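Local coordinates for protein succinate-acetate/proton symporter SatP (Escherichia coli K-12, PDB 5ZUG) that probably carries acetate and succinate across the bacterial inner membrane, forming a hexameric channel, at residues M17-T22 with M43-G48; Y168-E173 with V183-G187. The contacts are given in a common frame with arbitrary orientation. Residues are numbered along the deposited sequence.

Contact 1 of 2, residues M17-T22 with M43-G48. With BNG (nonyl beta-D-glucopyranoside), chain G.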
loop_
_atom_site.group_PDB
_atom_site.type_symbol
_atom_site.label_atom_id
_atom_site.label_comp_id
_atom_site.label_asym_id
_atom_site.label_seq_id
_atom_site.Cartn_x
_atom_site.Cartn_y
_atom_site.Cartn_z
ATOM N N MET A 17 -9.378 12.349 16.979
ATOM C CA MET A 17 -8.807 13.596 16.490
ATOM C C MET A 17 -9.094 13.789 15.009
ATOM O O MET A 17 -9.522 14.864 14.573
ATOM C CB MET A 17 -7.299 13.630 16.712
ATOM C CG MET A 17 -6.866 13.931 18.102
ATOM S SD MET A 17 -7.672 15.372 18.828
ATOM C CE MET A 17 -7.475 16.667 17.599
ATOM N N GLY A 18 -8.796 12.762 14.213
ATOM C CA GLY A 18 -9.024 12.842 12.781
ATOM C C GLY A 18 -10.465 13.149 12.462
ATOM O O GLY A 18 -10.765 14.065 11.694
ATOM N N PHE A 19 -11.379 12.359 13.021
ATOM C CA PHE A 19 -12.798 12.621 12.835
ATOM C C PHE A 19 -13.172 14.025 13.285
ATOM O O PHE A 19 -13.752 14.800 12.522
ATOM C CB PHE A 19 -13.623 11.595 13.601
ATOM C CG PHE A 19 -15.058 11.978 13.741
ATOM C CD1 PHE A 19 -15.963 11.637 12.770
ATOM C CD2 PHE A 19 -15.499 12.705 14.840
ATOM C CE1 PHE A 19 -17.281 11.993 12.897
ATOM C CE2 PHE A 19 -16.818 13.079 14.958
ATOM C CZ PHE A 19 -17.711 12.708 14.000
ATOM N N GLY A 20 -12.855 14.374 14.528
ATOM C CA GLY A 20 -13.403 15.596 15.092
ATOM C C GLY A 20 -12.920 16.843 14.378
ATOM O O GLY A 20 -13.715 17.716 14.013
ATOM N N MET A 21 -11.601 16.950 14.198
ATOM C CA MET A 21 -10.993 18.102 13.540
ATOM C C MET A 21 -11.539 18.280 12.111
ATOM O O MET A 21 -11.836 19.403 11.675
ATOM C CB MET A 21 -9.470 17.922 13.579
ATOM C CG MET A 21 -8.685 19.186 13.440
ATOM S SD MET A 21 -6.888 19.007 13.452
ATOM C CE MET A 21 -6.476 18.771 15.146
ATOM N N THR A 22 -11.683 17.180 11.366
ATOM C CA THR A 22 -12.256 17.238 10.026
ATOM C C THR A 22 -13.730 17.636 10.048
ATOM O O THR A 22 -14.209 18.295 9.118
ATOM C CB THR A 22 -12.078 15.887 9.335
ATOM O OG1 THR A 22 -10.687 15.566 9.302
ATOM C CG2 THR A 22 -12.618 15.926 7.935
ATOM N N MET A 43 -8.002 17.345 4.641
ATOM C CA MET A 43 -8.272 16.730 5.933
ATOM C C MET A 43 -9.118 15.483 5.775
ATOM O O MET A 43 -8.858 14.461 6.420
ATOM C CB MET A 43 -8.944 17.741 6.858
ATOM C CG MET A 43 -7.977 18.769 7.371
ATOM S SD MET A 43 -6.796 18.083 8.548
ATOM C CE MET A 43 -7.758 18.116 10.040
ATOM N N GLY A 44 -10.127 15.544 4.912
ATOM C CA GLY A 44 -10.978 14.386 4.699
ATOM C C GLY A 44 -10.242 13.185 4.144
ATOM O O GLY A 44 -10.610 12.049 4.427
ATOM N N ILE A 45 -9.194 13.415 3.354
ATOM C CA ILE A 45 -8.428 12.309 2.797
ATOM C C ILE A 45 -7.561 11.673 3.873
ATOM O O ILE A 45 -7.648 10.469 4.125
ATOM C CB ILE A 45 -7.587 12.786 1.595
ATOM C CG1 ILE A 45 -8.494 13.170 0.414
ATOM C CG2 ILE A 45 -6.609 11.705 1.186
ATOM C CD1 ILE A 45 -7.842 13.971 -0.698
ATOM N N PHE A 46 -6.733 12.473 4.548
ATOM C CA PHE A 46 -5.609 11.935 5.310
ATOM C C PHE A 46 -5.863 11.775 6.798
ATOM O O PHE A 46 -5.308 10.855 7.398
ATOM C CB PHE A 46 -4.356 12.792 5.112
ATOM C CG PHE A 46 -3.855 12.792 3.694
ATOM C CD1 PHE A 46 -3.122 11.722 3.200
ATOM C CD2 PHE A 46 -4.131 13.870 2.840
ATOM C CE1 PHE A 46 -2.681 11.731 1.890
ATOM C CE2 PHE A 46 -3.691 13.870 1.544
ATOM C CZ PHE A 46 -2.968 12.807 1.065
ATOM N N TYR A 47 -6.669 12.629 7.413
ATOM C CA TYR A 47 -6.863 12.603 8.856
ATOM C C TYR A 47 -8.216 12.040 9.258
ATOM O O TYR A 47 -8.291 11.146 10.103
ATOM C CB TYR A 47 -6.702 14.022 9.424
ATOM C CG TYR A 47 -6.294 14.089 10.877
ATOM C CD1 TYR A 47 -5.395 13.163 11.416
ATOM C CD2 TYR A 47 -6.740 15.108 11.689
ATOM C CE1 TYR A 47 -5.002 13.238 12.705
ATOM C CE2 TYR A 47 -6.347 15.178 12.993
ATOM C CZ TYR A 47 -5.471 14.245 13.499
ATOM O OH TYR A 47 -5.061 14.330 14.813
ATOM N N GLY A 48 -9.296 12.592 8.709
ATOM C CA GLY A 48 -10.609 12.040 8.934
ATOM C C GLY A 48 -10.852 10.765 8.164
ATOM O O GLY A 48 -11.744 9.986 8.537
HETATM C C1 BNG G . -13.063 2.915 23.274
HETATM C C2 BNG G . -12.466 3.575 24.504
HETATM C C3 BNG G . -11.895 2.500 25.298
HETATM C C4 BNG G . -13.046 1.834 25.942
HETATM C C5 BNG G . -13.934 1.158 24.888
HETATM C C6 BNG G . -15.348 1.573 24.972
HETATM C "C1'" BNG G . -14.398 3.231 21.499
HETATM C "C2'" BNG G . -14.084 4.439 20.620
HETATM C "C3'" BNG G . -15.004 4.429 19.409
HETATM C "C4'" BNG G . -15.347 5.897 19.058
HETATM C "C5'" BNG G . -15.478 6.018 17.541
HETATM C "C6'" BNG G . -15.854 7.490 17.341
HETATM C "C7'" BNG G . -15.462 7.923 15.933
HETATM C "C8'" BNG G . -16.753 8.422 15.279
HETATM C "C9'" BNG G . -17.283 9.604 16.081
HETATM O O1 BNG G . -14.064 3.645 22.787
HETATM O O2 BNG G . -11.430 4.496 24.217
HETATM O O3 BNG G . -10.969 2.984 26.287
HETATM O O4 BNG G . -12.512 0.909 26.880
HETATM O O5 BNG G . -13.687 1.577 23.508
HETATM O O6 BNG G . -15.546 1.912 23.639
#
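Transmembrane helices can come close where glycines lie at their interface, and the pairing of 17-22 with 43-48 illustrates the principle. The segments run nearly antiparallel (150°), their short axes 8.3 Å apart at closest approach, with the CA atoms of G18 and G48 only 4.2 Å from each other. Backbone meets backbone here: G18 CA makes a CA-H...O contact with Y47 O (3.3 Å). A CB on G18 would collide with that oxygen, and one on G48 with T22 OG1. The Y47 ring lies over G18 CA, a CH-pi contact of 3.5 Å to the centroid, while M21 SD makes an oblique Met-aromatic contact, 3.9 Å from Y47 CE2. Apolar packing adds M21 SD to M43 CE at 3.6 Å. Knobs-into-holes packing seats Y47 among M17, G18, M21 and T22, and T22 among M43, G44, Y47 and G48. T22 OG1 donates a hydrogen bond to G18 O (2.8 Å) in its own helix. All this is consistent with close steric fit, while Y47 OH, hydrogen-bonded to S73 OG of a neighbouring subunit, ties the pair to the hexamer.

Contact 2 of 2, residues Y168-E173 with V183-G187; sequences YLAMGE and VLPIG. With BNG (nonyl beta-D-glucopyranoside), chain G.
Y168 extends its ring from the helical segment 168-173 across L184, with Y168 CE1 3.7 Å from L184 CD1, and its hydroxyl reaches past that residue to donate a hydrogen bond from Y168 OH to P185 O (3.0 Å). The t rotamer of Y168 (chi1 179°) carries the ring end to the loop, although its CA-to-CB bond points sideways; the accepting oxygen lies at the ring edge, near its plane. Segment 168-173 is regular helix, with G172 N to Y168 O at 2.7 Å and E173 N to L169 O at 2.9 Å. Segment 183-187 is irregular: L184 and P185 are extended (phi/psi -115/122 and -71/133), I186 turns back at -121/-41, and G187 has a positive phi of 101°. In register, G172 CA lies 5.2 Å from L184 CA, and L169 CA 6.6 Å from I186 CA. I186 (chi1 m, chi2 t) sends CD1 to 3.6 Å from G172 C, where a CB on residue 172 would clash, while I186 CG2 meets L169 CD1 at 3.5 Å. The arrangement exemplifies a C-terminal tail folding back on the helix it leaves. E173 points its CB away from the tail, and E173 OE1 accepts a very short 2.3 Å hydrogen bond from BNG O2. Around this returning tail, L169 packs on helices 12-31 and 124-146, I186 pairs through its backbone with V125, and L184 touches F114 of a neighbouring subunit.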
loop_
_atom_site.group_PDB
_atom_site.type_symbol
_atom_site.label_atom_id
_atom_site.label_comp_id
_atom_site.label_asym_id
_atom_site.label_seq_id
_atom_site.Cartn_x
_atom_site.Cartn_y
_atom_site.Cartn_z
ATOM N N TYR A 168 -12.156 16.855 22.536
ATOM C CA TYR A 168 -12.044 16.861 23.988
ATOM C C TYR A 168 -11.923 15.443 24.526
ATOM O O TYR A 168 -11.031 15.142 25.326
ATOM C CB TYR A 168 -13.258 17.549 24.594
ATOM C CG TYR A 168 -13.207 17.554 26.095
ATOM C CD1 TYR A 168 -12.329 18.408 26.769
ATOM C CD2 TYR A 168 -13.995 16.672 26.838
ATOM C CE1 TYR A 168 -12.265 18.411 28.136
ATOM C CE2 TYR A 168 -13.937 16.660 28.216
ATOM C CZ TYR A 168 -13.069 17.528 28.862
ATOM O OH TYR A 168 -13.012 17.522 30.236
ATOM N N LEU A 169 -12.792 14.547 24.047
ATOM C CA LEU A 169 -12.757 13.153 24.466
ATOM C C LEU A 169 -11.388 12.532 24.182
ATOM O O LEU A 169 -10.802 11.869 25.041
ATOM C CB LEU A 169 -13.840 12.366 23.732
ATOM C CG LEU A 169 -13.837 10.902 24.171
ATOM C CD1 LEU A 169 -14.029 10.899 25.691
ATOM C CD2 LEU A 169 -14.825 9.979 23.428
ATOM N N ALA A 170 -10.867 12.746 22.974
ATOM C CA ALA A 170 -9.553 12.232 22.618
ATOM C C ALA A 170 -8.485 12.771 23.547
ATOM O O ALA A 170 -7.610 12.024 23.994
ATOM C CB ALA A 170 -9.222 12.591 21.170
ATOM N N MET A 171 -8.490 14.081 23.796
ATOM C CA MET A 171 -7.462 14.629 24.676
ATOM C C MET A 171 -7.673 14.229 26.136
ATOM O O MET A 171 -6.696 14.095 26.877
ATOM C CB MET A 171 -7.341 16.137 24.485
ATOM C CG MET A 171 -6.757 16.488 23.111
ATOM S SD MET A 171 -5.191 15.643 22.657
ATOM C CE MET A 171 -5.731 14.200 21.731
ATOM N N GLY A 172 -8.915 13.977 26.558
ATOM C CA GLY A 172 -9.125 13.364 27.856
ATOM C C GLY A 172 -8.435 12.007 27.929
ATOM O O GLY A 172 -7.592 11.791 28.789
ATOM N N GLU A 173 -8.776 11.090 27.026
ATOM C CA GLU A 173 -8.152 9.773 26.992
ATOM C C GLU A 173 -6.625 9.864 27.003
ATOM O O GLU A 173 -5.948 9.158 27.760
ATOM C CB GLU A 173 -8.641 9.003 25.763
ATOM C CG GLU A 173 -10.147 8.723 25.808
ATOM C CD GLU A 173 -10.508 7.252 25.981
ATOM O OE1 GLU A 173 -10.950 6.641 24.975
ATOM O OE2 GLU A 173 -10.349 6.698 27.098
ATOM N N VAL A 183 -7.539 14.092 34.813
ATOM C CA VAL A 183 -7.337 15.537 34.721
ATOM C C VAL A 183 -8.472 16.213 33.945
ATOM O O VAL A 183 -8.863 17.346 34.260
ATOM C CB VAL A 183 -5.955 15.823 34.107
ATOM C CG1 VAL A 183 -5.739 14.956 32.881
ATOM C CG2 VAL A 183 -5.832 17.294 33.724
ATOM N N LEU A 184 -9.001 15.551 32.913
ATOM C CA LEU A 184 -10.148 16.063 32.166
ATOM C C LEU A 184 -11.336 15.132 32.354
ATOM O O LEU A 184 -11.244 13.946 31.989
ATOM C CB LEU A 184 -9.828 16.200 30.673
ATOM C CG LEU A 184 -8.861 17.310 30.262
ATOM C CD1 LEU A 184 -8.736 17.364 28.749
ATOM C CD2 LEU A 184 -9.289 18.662 30.815
ATOM N N PRO A 185 -12.472 15.612 32.866
ATOM C CA PRO A 185 -13.614 14.717 33.112
ATOM C C PRO A 185 -14.267 14.250 31.820
ATOM O O PRO A 185 -14.588 15.045 30.931
ATOM C CB PRO A 185 -14.564 15.561 33.967
ATOM C CG PRO A 185 -13.723 16.682 34.477
ATOM C CD PRO A 185 -12.687 16.944 33.445
ATOM N N ILE A 186 -14.502 12.943 31.766
ATOM C CA ILE A 186 -15.048 12.239 30.621
ATOM C C ILE A 186 -16.352 11.524 30.963
ATOM O O ILE A 186 -17.284 11.491 30.149
ATOM C CB ILE A 186 -13.994 11.243 30.072
ATOM C CG1 ILE A 186 -12.802 12.002 29.484
ATOM C CG2 ILE A 186 -14.555 10.269 29.095
ATOM C CD1 ILE A 186 -11.686 11.088 29.033
ATOM N N GLY A 187 -16.416 10.896 32.143
ATOM C CA GLY A 187 -17.596 10.178 32.570
ATOM C C GLY A 187 -17.499 8.678 32.402
ATOM O O GLY A 187 -18.429 8.066 31.867
HETATM C C1 BNG G . -13.063 2.915 23.274
HETATM C C2 BNG G . -12.466 3.575 24.504
HETATM C C3 BNG G . -11.895 2.500 25.298
HETATM C C4 BNG G . -13.046 1.834 25.942
HETATM C C5 BNG G . -13.934 1.158 24.888
HETATM C C6 BNG G . -15.348 1.573 24.972
HETATM C "C1'" BNG G . -14.398 3.231 21.499
HETATM C "C2'" BNG G . -14.084 4.439 20.620
HETATM C "C3'" BNG G . -15.004 4.429 19.409
HETATM C "C4'" BNG G . -15.347 5.897 19.058
HETATM C "C5'" BNG G . -15.478 6.018 17.541
HETATM C "C6'" BNG G . -15.854 7.490 17.341
HETATM C "C7'" BNG G . -15.462 7.923 15.933
HETATM C "C8'" BNG G . -16.753 8.422 15.279
HETATM C "C9'" BNG G . -17.283 9.604 16.081
HETATM O O1 BNG G . -14.064 3.645 22.787
HETATM O O2 BNG G . -11.430 4.496 24.217
HETATM O O3 BNG G . -10.969 2.984 26.287
HETATM O O4 BNG G . -12.512 0.909 26.880
HETATM O O5 BNG G . -13.687 1.577 23.508
HETATM O O6 BNG G . -15.546 1.912 23.639
#

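Contact 1 closes before contact 2 opens along the chain, and their centres lie about 19 Å apart, yet they meet through M17 and M171: M17 SD is 3.7 Å from M171 CE, and also 4.0 Å from A170 CB. The centre of contact 1, which is buried, lies about 8 Å from the centre of the chain, that of the partly buried contact 2 about 17 Å. One bound detergent molecule spans the two levels: the end of its nonyl tail lies over a face of the F19 ring in contact 1 (F19 CE2 to BNG C9' 3.7 Å), while its glucose head is hydrogen-bonded to E173 of contact 2 and to N64. Both contacts reach the same neighbouring subunit, so intrachain packing and hexamer assembly share side chains.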